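Local coordinates for nitrogen regulatory PII-like protein (PDB 4R25), which serves as a PII-family nitrogen regulator that is required for full induction of the nrgAB operon when ammonium is limiting, at the interface of chains A and B. Residues are numbered along the deposited sequence; one frame, centred on the assembly and turned at random. Chains: chain A/B, Nitrogen regulatory PII-like protein.

Contact 1: the interface of chains A and B. Residues chain A 32-33; chain B 35-36.
A:Phe32 and B:His36 face each other across the subunit boundary as an antiparallel bridge pair, a compact example of how PII proteins join one chain to the next through their strands. The amide N of A:Phe32 donates to the carbonyl O of B:His36 at 3.0 Å, and the amide N of B:His36 returns the bond to the carbonyl O of A:Phe32, also at 3.0 Å. Each residue thus both donates to and accepts from the other, the closed pairing typical of a hydrogen-bonded antiparallel position, which fixes the register of the two strands.

Beside this backbone pair lies a side-chain contact. The CB methylene of B:His36 sits over one face of the A:Phe32 ring, 3.7 Å from the ring centroid and displaced toward the rim, with CZ and CE2 as the nearby ring atoms. This is a CH-pi contact rather than a stack of two rings: the imidazole runs on past the rim, with ND1 3.9 Å from CE1 of A:Phe32. The ring of A:Phe32 is placed there by its first torsion, which sets CG between the backbone N and the carbonyl carbon (chi1 63°), a setting that leans the ring toward B:His36.

One residue along each strand, A:Ser33 and B:Val35 extend the packing. The CG1 methyl of B:Val35 meets CB of A:Ser33 at 3.7 Å, a modest apolar touch. With chi1 at -63°, CG1 lies beside its own backbone N, on the side of A:Ser33.

Behind these contacts stand the strands themselves, since all four residues belong to strand 29-44 of their own chain. The same element therefore supplies both halves of the patch, and this pairing joins neighbouring subunits of the trimer that is characteristic of the PII family.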
loop_
_atom_site.group_PDB
_atom_site.type_symbol
_atom_site.label_atom_id
_atom_site.label_comp_id
_atom_site.label_asym_id
_atom_site.label_seq_id
_atom_site.Cartn_x
_atom_site.Cartn_y
_atom_site.Cartn_z
ATOM N N PHE A 32 0.624 -9.639 4.627
ATOM C CA PHE A 32 0.128 -10.090 3.347
ATOM C C PHE A 32 -1.385 -9.966 3.259
ATOM O O PHE A 32 -2.070 -9.805 4.267
ATOM C CB PHE A 32 0.606 -11.519 3.030
ATOM C CG PHE A 32 0.103 -12.558 3.979
ATOM C CD1 PHE A 32 -1.019 -13.311 3.673
ATOM C CD2 PHE A 32 0.764 -12.803 5.179
ATOM C CE1 PHE A 32 -1.485 -14.282 4.553
ATOM C CE2 PHE A 32 0.302 -13.766 6.062
ATOM C CZ PHE A 32 -0.821 -14.509 5.749
ATOM N N SER A 33 -1.894 -10.013 2.037
ATOM C CA SER A 33 -3.327 -9.944 1.814
ATOM C C SER A 33 -3.647 -10.369 0.396
ATOM O O SER A 33 -2.780 -10.369 -0.474
ATOM C CB SER A 33 -3.847 -8.528 2.060
ATOM O OG SER A 33 -3.244 -7.605 1.176
ATOM N N VAL B 35 -5.597 -7.025 7.148
ATOM C CA VAL B 35 -4.601 -7.847 6.494
ATOM C C VAL B 35 -4.058 -8.827 7.518
ATOM O O VAL B 35 -4.518 -8.875 8.655
ATOM C CB VAL B 35 -3.450 -6.998 5.934
ATOM C CG1 VAL B 35 -3.964 -6.056 4.871
ATOM C CG2 VAL B 35 -2.776 -6.214 7.054
ATOM N N HIS B 36 -3.070 -9.609 7.116
ATOM C CA HIS B 36 -2.464 -10.566 8.019
ATOM C C HIS B 36 -1.022 -10.234 8.308
ATOM O O HIS B 36 -0.301 -9.727 7.452
ATOM C CB HIS B 36 -2.554 -11.974 7.452
ATOM C CG HIS B 36 -3.933 -12.540 7.482
ATOM N ND1 HIS B 36 -4.635 -12.848 6.337
ATOM C CD2 HIS B 36 -4.749 -12.839 8.517
ATOM C CE1 HIS B 36 -5.821 -13.322 6.665
ATOM N NE2 HIS B 36 -5.916 -13.324 7.984
#

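Contact 2: the interface of chains A and B. Residues chain A 19-20; chain B 52-53, 55.
A:Gln20 reaches B:Ile53 through a folded side chain: CG lies beside the backbone N (chi1 -69°), and a bend at the next bond (chi2 -59°) turns the carboxamide off the helix to meet the backbone of B:Ile53 in strand 51-67. With the amide group so placed, both of its polar ends meet the backbone of one residue. The backbone N of B:Ile53 donates to the carboxamide oxygen OE1 of A:Gln20 at 3.1 Å, while the carboxamide nitrogen NE2 of A:Gln20 donates to the carbonyl O of B:Ile53, again at 3.1 Å. The general principle is that a primary amide can imitate a neighbouring strand by offering one donor and one acceptor together. The match here is slightly skewed, because B:Ile53 N is tilted 21° from the carbonyl plane of the carboxamide. Two bonds to the same residue should nevertheless restrain rotation of the amide group.

The side chain of B:Ile53 packs against the same helix segment. Its CB lies 3.8 Å from CD of A:Gln20, and the two side chains run antiparallel as they pass. CG1 of B:Ile53 approaches the backbone O of A:Gln20 at 3.4 Å, and the CG2 methyl flanks the backbone O of A:Lys19, 3.9 Å away.

Farther along, the extended aliphatic chain of A:Lys19 passes B:Ser55, with CD 4.1 Å from OG, a loose contact.

Helix 15-25 of one subunit is thereby docked onto strand 51-67 of the next. Recognition of main-chain atoms by A:Gln20 ties the helix to the strand's backbone, and the patch reinforces the subunit association characteristic of PII proteins.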
loop_
_atom_site.group_PDB
_atom_site.type_symbol
_atom_site.label_atom_id
_atom_site.label_comp_id
_atom_site.label_asym_id
_atom_site.label_seq_id
_atom_site.Cartn_x
_atom_site.Cartn_y
_atom_site.Cartn_z
ATOM N N LYS A 19 8.424 -18.033 3.156
ATOM C CA LYS A 19 8.597 -17.791 4.580
ATOM C C LYS A 19 9.877 -18.451 5.092
ATOM O O LYS A 19 10.606 -17.850 5.883
ATOM C CB LYS A 19 7.382 -18.286 5.362
ATOM C CG LYS A 19 6.085 -17.597 4.987
ATOM C CD LYS A 19 4.919 -18.182 5.753
ATOM C CE LYS A 19 3.607 -17.540 5.359
ATOM N NZ LYS A 19 2.483 -18.163 6.115
ATOM N N GLN A 20 10.152 -19.676 4.638
ATOM C CA GLN A 20 11.400 -20.359 4.999
ATOM C C GLN A 20 12.615 -19.569 4.550
ATOM O O GLN A 20 13.536 -19.321 5.336
ATOM C CB GLN A 20 11.481 -21.774 4.404
ATOM C CG GLN A 20 10.507 -22.787 5.005
ATOM C CD GLN A 20 10.697 -22.983 6.503
ATOM O OE1 GLN A 20 11.809 -23.235 6.978
ATOM N NE2 GLN A 20 9.605 -22.877 7.253
ATOM N N LYS B 52 15.511 -23.904 10.585
ATOM C CA LYS B 52 14.134 -24.195 10.231
ATOM C C LYS B 52 13.369 -22.971 10.704
ATOM O O LYS B 52 13.729 -22.390 11.734
ATOM C CB LYS B 52 13.682 -25.443 10.985
ATOM C CG LYS B 52 12.195 -25.542 11.249
ATOM C CD LYS B 52 11.878 -25.679 12.753
ATOM C CE LYS B 52 12.200 -27.059 13.335
ATOM N NZ LYS B 52 11.281 -27.470 14.449
ATOM N N ILE B 53 12.359 -22.535 9.955
ATOM C CA ILE B 53 11.656 -21.306 10.322
ATOM C C ILE B 53 10.266 -21.600 10.859
ATOM O O ILE B 53 9.508 -22.358 10.268
ATOM C CB ILE B 53 11.549 -20.332 9.138
ATOM C CG1 ILE B 53 12.941 -20.001 8.590
ATOM C CG2 ILE B 53 10.812 -19.059 9.540
ATOM C CD1 ILE B 53 13.823 -19.257 9.551
ATOM N N SER B 55 6.583 -19.907 12.143
ATOM C CA SER B 55 5.821 -18.717 11.816
ATOM C C SER B 55 4.398 -18.786 12.338
ATOM O O SER B 55 3.770 -19.847 12.336
ATOM C CB SER B 55 5.814 -18.496 10.298
ATOM O OG SER B 55 5.182 -19.573 9.633
#

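About 17 Å separates the C-alpha centres of contact 1 and contact 2, which belong to one interface but draw on different elements. Contact 1 uses strand 29-44 from both subunits, whereas contact 2 sets helix 15-25 of chain A against strand 51-67 of chain B; no residue is shared. Chain B thus engages its neighbour through two successive long strands, gripping a strand at one place and a helix at the other. Spacing the anchors in this way probably limits rocking between subunits, and repetition in each copy would tie together the three chains of the deposited assembly.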